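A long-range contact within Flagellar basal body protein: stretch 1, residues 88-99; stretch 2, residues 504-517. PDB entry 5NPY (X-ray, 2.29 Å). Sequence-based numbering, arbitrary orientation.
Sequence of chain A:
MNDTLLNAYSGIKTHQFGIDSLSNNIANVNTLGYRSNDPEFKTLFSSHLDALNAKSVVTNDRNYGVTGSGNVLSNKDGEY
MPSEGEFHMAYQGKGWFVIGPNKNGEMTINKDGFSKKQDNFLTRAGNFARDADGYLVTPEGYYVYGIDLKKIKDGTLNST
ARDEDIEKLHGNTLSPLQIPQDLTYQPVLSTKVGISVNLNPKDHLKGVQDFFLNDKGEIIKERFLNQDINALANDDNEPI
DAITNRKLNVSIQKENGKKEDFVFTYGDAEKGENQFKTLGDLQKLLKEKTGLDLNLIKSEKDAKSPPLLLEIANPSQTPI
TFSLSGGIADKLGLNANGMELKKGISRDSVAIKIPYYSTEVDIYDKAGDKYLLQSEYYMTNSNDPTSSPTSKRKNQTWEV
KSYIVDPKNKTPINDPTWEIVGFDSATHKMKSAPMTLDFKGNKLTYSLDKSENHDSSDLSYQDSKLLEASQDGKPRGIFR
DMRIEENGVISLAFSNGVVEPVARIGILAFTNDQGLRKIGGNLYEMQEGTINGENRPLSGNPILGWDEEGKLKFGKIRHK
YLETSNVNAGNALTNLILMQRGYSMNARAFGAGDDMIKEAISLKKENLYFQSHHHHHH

Stretch 1 (88-99) HMAYQGKGWFVI
Stretch 2 504-517: RIGILAFTNDQGLR

A contact between segments more than 400 residues apart can rest on very little backbone pairing if side chains extend the hold, and residues 88-99 and 504-517 illustrate this. The segments run antiparallel, with G95, W96, F97 and V98 opposite A509, L508, I507 and G506, and a single bridge joins them. At W96 (phi/psi -141/143) and L508 (-135/142) both backbones are extended, CA atoms 5.3 Å apart. L508 N donates to W96 O at 3.0 Å and 160°; the return bond, W96 N to L508 O, is short at 2.8 Å but weak, its angle 129°.

W96 covers the most surface. Its CB leaves sideways, yet chi1 -53° (m) and chi2 86° carry the indole to D513, where NE1 donates to OD2 at 2.8 Å and 167°. D513 (m, chi1 -75°) opens a 3-10 segment, and a water accepting from G95 N donates to its OD1. F510 CE1 lies 3.6 Å from W96 CD1, and L516 CD1 3.8 Å from W96 CE2.

I507 (-140/132; m, m), second in covered surface, has its CB pointing away overall, but the end of its side chain comes nearer and packs against Y91 and F97. Its CD1 sits over one face of Y91, 3.9 Å from the ring centroid, and 3.8 Å from F97 CD1. Its CA approaches W96 O at 3.3 Å, a CA-H...O contact.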

ATOM      1  N   HIS A  88      -4.365 -37.517  -9.690  1.00 40.82           N
ATOM      2  CA  HIS A  88      -4.489 -38.198 -10.970  1.00 42.45           C
ATOM      3  C   HIS A  88      -4.393 -37.178 -12.093  1.00 42.45           C
ATOM      4  O   HIS A  88      -5.018 -36.117 -12.034  1.00 46.27           O
ATOM      5  CB  HIS A  88      -5.799 -38.981 -11.032  1.00 42.41           C
ATOM      6  CG  HIS A  88      -5.811 -40.172 -10.127  1.00 49.92           C
ATOM      7  ND1 HIS A  88      -6.953 -40.885  -9.840  1.00 49.16           N
ATOM      8  CD2 HIS A  88      -4.810 -40.770  -9.437  1.00 47.59           C
ATOM      9  CE1 HIS A  88      -6.653 -41.878  -9.021  1.00 50.43           C
ATOM     10  NE2 HIS A  88      -5.360 -41.829  -8.758  1.00 46.97           N
ATOM     11  N   MET A  89      -3.585 -37.485 -13.106  1.00 39.68           N
ATOM     12  CA  MET A  89      -3.365 -36.548 -14.198  1.00 41.22           C
ATOM     13  C   MET A  89      -2.954 -37.315 -15.444  1.00 39.18           C
ATOM     14  O   MET A  89      -2.585 -38.492 -15.380  1.00 43.62           O
ATOM     15  CB  MET A  89      -2.300 -35.499 -13.839  1.00 39.31           C
ATOM     16  CG  MET A  89      -0.943 -36.093 -13.440  1.00 31.15           C
ATOM     17  SD  MET A  89       0.224 -34.827 -12.889  1.00 46.53           S
ATOM     18  CE  MET A  89      -0.366 -34.538 -11.219  1.00 35.84           C
ATOM     19  N   ALA A  90      -3.028 -36.630 -16.584  1.00 40.48           N
ATOM     20  CA  ALA A  90      -2.692 -37.217 -17.873  1.00 50.03           C
ATOM     21  C   ALA A  90      -1.910 -36.211 -18.703  1.00 49.69           C
ATOM     22  O   ALA A  90      -2.224 -35.017 -18.706  1.00 47.25           O
ATOM     23  CB  ALA A  90      -3.945 -37.668 -18.638  1.00 46.42           C
ATOM     24  N   TYR A  91      -0.892 -36.703 -19.405  1.00 50.41           N
ATOM     25  CA  TYR A  91      -0.024 -35.886 -20.240  1.00 46.97           C
ATOM     26  C   TYR A  91      -0.374 -36.117 -21.704  1.00 53.15           C
ATOM     27  O   TYR A  91      -0.401 -37.263 -22.165  1.00 56.52           O
ATOM     28  CB  TYR A  91       1.449 -36.223 -19.980  1.00 36.09           C
ATOM     29  CG  TYR A  91       2.437 -35.380 -20.767  1.00 45.25           C
ATOM     30  CD1 TYR A  91       3.323 -35.964 -21.664  1.00 47.55           C
ATOM     31  CD2 TYR A  91       2.485 -33.995 -20.613  1.00 49.45           C
ATOM     32  CE1 TYR A  91       4.237 -35.192 -22.386  1.00 42.94           C
ATOM     33  CE2 TYR A  91       3.393 -33.219 -21.332  1.00 47.97           C
ATOM     34  CZ  TYR A  91       4.265 -33.827 -22.214  1.00 42.84           C
ATOM     35  OH  TYR A  91       5.163 -33.069 -22.923  1.00 44.76           O
ATOM     36  N   GLN A  92      -0.657 -35.035 -22.424  1.00 56.27           N
ATOM     37  CA  GLN A  92      -0.804 -35.070 -23.874  1.00 60.50           C
ATOM     38  C   GLN A  92       0.466 -34.548 -24.527  1.00 50.05           C
ATOM     39  O   GLN A  92       1.102 -33.630 -24.011  1.00 66.40           O
ATOM     40  CB  GLN A  92      -1.982 -34.221 -24.340  1.00 73.99           C
ATOM     41  CG  GLN A  92      -3.347 -34.819 -24.138  1.00 85.35           C
ATOM     42  CD  GLN A  92      -4.409 -33.996 -24.842  1.00 96.31           C
ATOM     43  OE1 GLN A  92      -5.603 -34.173 -24.614  1.00102.64           O
ATOM     44  NE2 GLN A  92      -3.971 -33.083 -25.708  1.00 96.04           N
ATOM     45  N   GLY A  93       0.827 -35.121 -25.659  1.00 45.24           N
ATOM     46  CA  GLY A  93       2.039 -34.718 -26.353  1.00 48.78           C
ATOM     47  C   GLY A  93       3.182 -35.689 -26.134  1.00 46.79           C
ATOM     48  O   GLY A  93       3.015 -36.794 -25.608  1.00 49.91           O
ATOM     49  N   LYS A  94       4.373 -35.254 -26.558  1.00 39.28           N
ATOM     50  CA  LYS A  94       5.579 -36.060 -26.449  1.00 50.44           C
ATOM     51  C   LYS A  94       6.274 -35.781 -25.123  1.00 52.81           C
ATOM     52  O   LYS A  94       6.452 -34.620 -24.741  1.00 51.34           O
ATOM     53  CB  LYS A  94       6.532 -35.775 -27.611  1.00 63.18           C
ATOM     54  CG  LYS A  94       7.005 -37.030 -28.350  1.00 73.50           C
ATOM     55  CD  LYS A  94       5.823 -37.777 -28.974  1.00 78.57           C
ATOM     56  CE  LYS A  94       6.264 -38.974 -29.802  1.00 77.68           C
ATOM     57  NZ  LYS A  94       5.094 -39.836 -30.144  1.00 76.89           N
ATOM     58  N   GLY A  95       6.673 -36.847 -24.428  1.00 51.16           N
ATOM     59  CA  GLY A  95       7.315 -36.695 -23.135  1.00 51.00           C
ATOM     60  C   GLY A  95       6.849 -37.668 -22.068  1.00 41.88           C
ATOM     61  O   GLY A  95       5.945 -38.482 -22.293  1.00 36.40           O
ATOM     62  N   TRP A  96       7.461 -37.574 -20.887  1.00 36.82           N
ATOM     63  CA  TRP A  96       7.309 -38.576 -19.845  1.00 36.44           C
ATOM     64  C   TRP A  96       7.230 -37.918 -18.484  1.00 39.35           C
ATOM     65  O   TRP A  96       7.921 -36.930 -18.223  1.00 38.47           O
ATOM     66  CB  TRP A  96       8.486 -39.551 -19.836  1.00 40.60           C
ATOM     67  CG  TRP A  96       8.734 -40.171 -21.164  1.00 46.80           C
ATOM     68  CD1 TRP A  96       9.483 -39.667 -22.189  1.00 49.03           C
ATOM     69  CD2 TRP A  96       8.217 -41.414 -21.619  1.00 41.34           C
ATOM     70  NE1 TRP A  96       9.461 -40.525 -23.257  1.00 41.69           N
ATOM     71  CE2 TRP A  96       8.690 -41.607 -22.930  1.00 40.03           C
ATOM     72  CE3 TRP A  96       7.397 -42.387 -21.044  1.00 43.87           C
ATOM     73  CZ2 TRP A  96       8.375 -42.734 -23.670  1.00 35.93           C
ATOM     74  CZ3 TRP A  96       7.086 -43.506 -21.783  1.00 38.22           C
ATOM     75  CH2 TRP A  96       7.573 -43.668 -23.081  1.00 37.68           C
ATOM     76  N   PHE A  97       6.388 -38.481 -17.622  1.00 38.41           N
ATOM     77  CA  PHE A  97       6.536 -38.259 -16.194  1.00 40.87           C
ATOM     78  C   PHE A  97       7.864 -38.849 -15.742  1.00 41.58           C
ATOM     79  O   PHE A  97       8.407 -39.757 -16.375  1.00 43.97           O
ATOM     80  CB  PHE A  97       5.372 -38.894 -15.422  1.00 40.09           C
ATOM     81  CG  PHE A  97       4.042 -38.218 -15.663  1.00 44.98           C
ATOM     82  CD1 PHE A  97       3.912 -36.845 -15.534  1.00 40.36           C
ATOM     83  CD2 PHE A  97       2.928 -38.956 -16.038  1.00 45.29           C
ATOM     84  CE1 PHE A  97       2.701 -36.220 -15.759  1.00 45.92           C
ATOM     85  CE2 PHE A  97       1.707 -38.333 -16.267  1.00 48.35           C
ATOM     86  CZ  PHE A  97       1.594 -36.965 -16.131  1.00 50.95           C
ATOM     87  N   VAL A  98       8.400 -38.315 -14.646  1.00 46.80           N
ATOM     88  CA  VAL A  98       9.672 -38.768 -14.091  1.00 41.60           C
ATOM     89  C   VAL A  98       9.439 -39.265 -12.682  1.00 37.17           C
ATOM     90  O   VAL A  98       8.783 -38.585 -11.885  1.00 44.73           O
ATOM     91  CB  VAL A  98      10.723 -37.655 -14.060  1.00 42.36           C
ATOM     92  CG1 VAL A  98      12.086 -38.286 -13.974  1.00 40.36           C
ATOM     93  CG2 VAL A  98      10.557 -36.729 -15.249  1.00 39.93           C
ATOM     94  N   ILE A  99       9.987 -40.438 -12.373  1.00 35.40           N
ATOM     95  CA  ILE A  99       9.845 -41.059 -11.060  1.00 36.11           C
ATOM     96  C   ILE A  99      11.137 -41.777 -10.689  1.00 40.98           C
ATOM     97  O   ILE A  99      12.011 -42.012 -11.523  1.00 39.02           O
ATOM     98  CB  ILE A  99       8.676 -42.055 -11.001  1.00 36.97           C
ATOM     99  CG1 ILE A  99       8.998 -43.267 -11.860  1.00 38.25           C
ATOM    100  CG2 ILE A  99       7.367 -41.398 -11.441  1.00 38.18           C
ATOM    101  CD1 ILE A  99       7.907 -44.266 -11.826  1.00 47.07           C
ATOM    102  N   ARG A 504       5.950 -28.142  -9.405  1.00 44.88           N
ATOM    103  CA  ARG A 504       5.433 -28.528 -10.712  1.00 40.22           C
ATOM    104  C   ARG A 504       5.865 -29.949 -11.014  1.00 40.21           C
ATOM    105  O   ARG A 504       6.893 -30.418 -10.518  1.00 35.49           O
ATOM    106  CB  ARG A 504       5.893 -27.604 -11.843  1.00 37.17           C
ATOM    107  CG  ARG A 504       7.316 -27.829 -12.323  1.00 32.90           C
ATOM    108  CD  ARG A 504       7.679 -26.753 -13.331  1.00 32.54           C
ATOM    109  NE  ARG A 504       6.835 -26.843 -14.525  1.00 40.14           N
ATOM    110  CZ  ARG A 504       6.656 -25.856 -15.396  1.00 36.32           C
ATOM    111  NH1 ARG A 504       7.240 -24.680 -15.211  1.00 41.12           N
ATOM    112  NH2 ARG A 504       5.878 -26.040 -16.445  1.00 35.79           N
ATOM    113  N   ILE A 505       5.055 -30.631 -11.824  1.00 44.84           N
ATOM    114  CA  ILE A 505       5.322 -32.016 -12.197  1.00 38.73           C
ATOM    115  C   ILE A 505       6.476 -32.059 -13.188  1.00 38.59           C
ATOM    116  O   ILE A 505       6.472 -31.351 -14.205  1.00 37.10           O
ATOM    117  CB  ILE A 505       4.064 -32.667 -12.793  1.00 38.17           C
ATOM    118  CG1 ILE A 505       2.885 -32.560 -11.825  1.00 35.96           C
ATOM    119  CG2 ILE A 505       4.333 -34.135 -13.141  1.00 37.10           C
ATOM    120  CD1 ILE A 505       3.035 -33.404 -10.577  1.00 34.55           C
ATOM    121  N   GLY A 506       7.468 -32.896 -12.895  1.00 35.81           N
ATOM    122  CA  GLY A 506       8.533 -33.130 -13.853  1.00 26.28           C
ATOM    123  C   GLY A 506       7.999 -33.701 -15.158  1.00 35.09           C
ATOM    124  O   GLY A 506       7.091 -34.540 -15.174  1.00 30.57           O
ATOM    125  N   ILE A 507       8.558 -33.209 -16.265  1.00 30.27           N
ATOM    126  CA  ILE A 507       8.284 -33.707 -17.607  1.00 33.57           C
ATOM    127  C   ILE A 507       9.606 -33.713 -18.358  1.00 38.09           C
ATOM    128  O   ILE A 507      10.345 -32.725 -18.326  1.00 37.71           O
ATOM    129  CB  ILE A 507       7.242 -32.850 -18.359  1.00 26.85           C
ATOM    130  CG1 ILE A 507       5.859 -32.976 -17.727  1.00 33.98           C
ATOM    131  CG2 ILE A 507       7.154 -33.267 -19.822  1.00 31.32           C
ATOM    132  CD1 ILE A 507       5.137 -34.269 -18.082  1.00 36.78           C
ATOM    133  N   LEU A 508       9.919 -34.821 -19.015  1.00 46.41           N
ATOM    134  CA  LEU A 508      11.138 -34.937 -19.803  1.00 43.24           C
ATOM    135  C   LEU A 508      10.805 -35.577 -21.142  1.00 48.40           C
ATOM    136  O   LEU A 508       9.964 -36.480 -21.218  1.00 45.98           O
ATOM    137  CB  LEU A 508      12.217 -35.761 -19.083  1.00 38.11           C
ATOM    138  CG  LEU A 508      12.728 -35.186 -17.758  1.00 43.14           C
ATOM    139  CD1 LEU A 508      13.484 -36.242 -16.994  1.00 44.31           C
ATOM    140  CD2 LEU A 508      13.613 -33.967 -17.996  1.00 52.54           C
ATOM    141  N   ALA A 509      11.460 -35.097 -22.195  1.00 50.62           N
ATOM    142  CA  ALA A 509      11.277 -35.606 -23.543  1.00 52.84           C
ATOM    143  C   ALA A 509      12.611 -36.088 -24.097  1.00 50.84           C
ATOM    144  O   ALA A 509      13.676 -35.854 -23.520  1.00 45.17           O
ATOM    145  CB  ALA A 509      10.668 -34.541 -24.465  1.00 48.71           C
ATOM    146  N   PHE A 510      12.533 -36.769 -25.236  1.00 48.76           N
ATOM    147  CA  PHE A 510      13.703 -37.299 -25.908  1.00 46.37           C
ATOM    148  C   PHE A 510      13.490 -37.189 -27.404  1.00 50.48           C
ATOM    149  O   PHE A 510      12.355 -37.226 -27.884  1.00 49.35           O
ATOM    150  CB  PHE A 510      13.965 -38.759 -25.546  1.00 48.82           C
ATOM    151  CG  PHE A 510      14.083 -39.009 -24.074  1.00 48.87           C
ATOM    152  CD1 PHE A 510      12.952 -39.213 -23.299  1.00 44.37           C
ATOM    153  CD2 PHE A 510      15.331 -39.056 -23.466  1.00 49.34           C
ATOM    154  CE1 PHE A 510      13.065 -39.449 -21.940  1.00 48.01           C
ATOM    155  CE2 PHE A 510      15.451 -39.295 -22.110  1.00 45.35           C
ATOM    156  CZ  PHE A 510      14.318 -39.487 -21.345  1.00 45.32           C
ATOM    157  N   THR A 511      14.591 -37.057 -28.139  1.00 51.86           N
ATOM    158  CA  THR A 511      14.497 -37.057 -29.592  1.00 52.74           C
ATOM    159  C   THR A 511      14.304 -38.456 -30.164  1.00 54.33           C
ATOM    160  O   THR A 511      14.005 -38.582 -31.357  1.00 52.70           O
ATOM    161  CB  THR A 511      15.743 -36.417 -30.212  1.00 54.19           C
ATOM    162  OG1 THR A 511      16.913 -37.151 -29.814  1.00 50.88           O
ATOM    163  CG2 THR A 511      15.867 -34.948 -29.786  1.00 50.50           C
ATOM    164  N   ASN A 512      14.456 -39.503 -29.349  1.00 53.54           N
ATOM    165  CA  ASN A 512      14.205 -40.867 -29.818  1.00 55.22           C
ATOM    166  C   ASN A 512      13.687 -41.711 -28.646  1.00 59.44           C
ATOM    167  O   ASN A 512      14.465 -42.358 -27.943  1.00 61.49           O
ATOM    168  CB  ASN A 512      15.454 -41.481 -30.425  1.00 50.04           C
ATOM    169  CG  ASN A 512      15.184 -42.847 -30.997  1.00 47.36           C
ATOM    170  OD1 ASN A 512      14.112 -43.075 -31.551  1.00 47.80           O
ATOM    171  ND2 ASN A 512      16.129 -43.776 -30.839  1.00 41.45           N
ATOM    172  N   ASP A 513      12.360 -41.731 -28.476  1.00 54.26           N
ATOM    173  CA  ASP A 513      11.759 -42.544 -27.417  1.00 54.34           C
ATOM    174  C   ASP A 513      11.995 -44.033 -27.636  1.00 55.28           C
ATOM    175  O   ASP A 513      12.004 -44.806 -26.670  1.00 50.79           O
ATOM    176  CB  ASP A 513      10.255 -42.275 -27.316  1.00 53.59           C
ATOM    177  CG  ASP A 513       9.937 -40.948 -26.667  1.00 50.26           C
ATOM    178  OD1 ASP A 513       8.947 -40.319 -27.090  1.00 47.20           O
ATOM    179  OD2 ASP A 513      10.675 -40.536 -25.738  1.00 52.97           O
ATOM    180  N   GLN A 514      12.169 -44.454 -28.896  1.00 55.01           N
ATOM    181  CA  GLN A 514      12.489 -45.850 -29.188  1.00 50.74           C
ATOM    182  C   GLN A 514      13.799 -46.286 -28.530  1.00 50.35           C
ATOM    183  O   GLN A 514      13.989 -47.480 -28.265  1.00 53.55           O
ATOM    184  CB  GLN A 514      12.569 -46.073 -30.704  1.00 42.19           C
ATOM    185  CG  GLN A 514      11.445 -45.449 -31.518  1.00 52.59           C
ATOM    186  CD  GLN A 514      11.647 -45.603 -33.033  1.00 56.09           C
ATOM    187  OE1 GLN A 514      12.076 -46.660 -33.516  1.00 52.87           O
ATOM    188  NE2 GLN A 514      11.342 -44.540 -33.783  1.00 44.47           N
ATOM    189  N   GLY A 515      14.707 -45.342 -28.260  1.00 47.96           N
ATOM    190  CA  GLY A 515      15.978 -45.648 -27.621  1.00 42.92           C
ATOM    191  C   GLY A 515      15.890 -45.956 -26.137  1.00 41.10           C
ATOM    192  O   GLY A 515      16.902 -46.343 -25.541  1.00 46.69           O
ATOM    193  N   LEU A 516      14.719 -45.793 -25.530  1.00 39.82           N
ATOM    194  CA  LEU A 516      14.538 -46.173 -24.134  1.00 49.50           C
ATOM    195  C   LEU A 516      14.274 -47.676 -23.989  1.00 56.69           C
ATOM    196  O   LEU A 516      13.744 -48.330 -24.896  1.00 54.88           O
ATOM    197  CB  LEU A 516      13.380 -45.392 -23.510  1.00 43.66           C
ATOM    198  CG  LEU A 516      13.444 -43.867 -23.413  1.00 40.24           C
ATOM    199  CD1 LEU A 516      12.108 -43.367 -22.875  1.00 36.21           C
ATOM    200  CD2 LEU A 516      14.610 -43.385 -22.536  1.00 28.38           C
ATOM    201  N   ARG A 517      14.637 -48.212 -22.819  1.00 57.28           N
ATOM    202  CA  ARG A 517      14.416 -49.613 -22.467  1.00 50.99           C
ATOM    203  C   ARG A 517      13.123 -49.758 -21.676  1.00 54.86           C
ATOM    204  O   ARG A 517      12.886 -49.017 -20.718  1.00 63.91           O
ATOM    205  CB  ARG A 517      15.582 -50.170 -21.644  1.00 51.88           C
ATOM    206  CG  ARG A 517      15.338 -51.567 -21.042  1.00 53.73           C
ATOM    207  CD  ARG A 517      16.423 -51.956 -20.032  1.00 54.97           C
ATOM    208  NE  ARG A 517      17.764 -51.934 -20.618  1.00 67.82           N
ATOM    209  CZ  ARG A 517      18.896 -51.921 -19.914  1.00 70.49           C
ATOM    210  NH1 ARG A 517      18.853 -51.926 -18.590  1.00 71.76           N
ATOM    211  NH2 ARG A 517      20.071 -51.899 -20.531  1.00 65.82           N
TER
HETATM  212  O   HOH W   1       6.716 -39.908 -25.506  1.00 47.80           O
HETATM  213  O   HOH W   2       6.972 -36.509 -13.180  1.00 26.93           O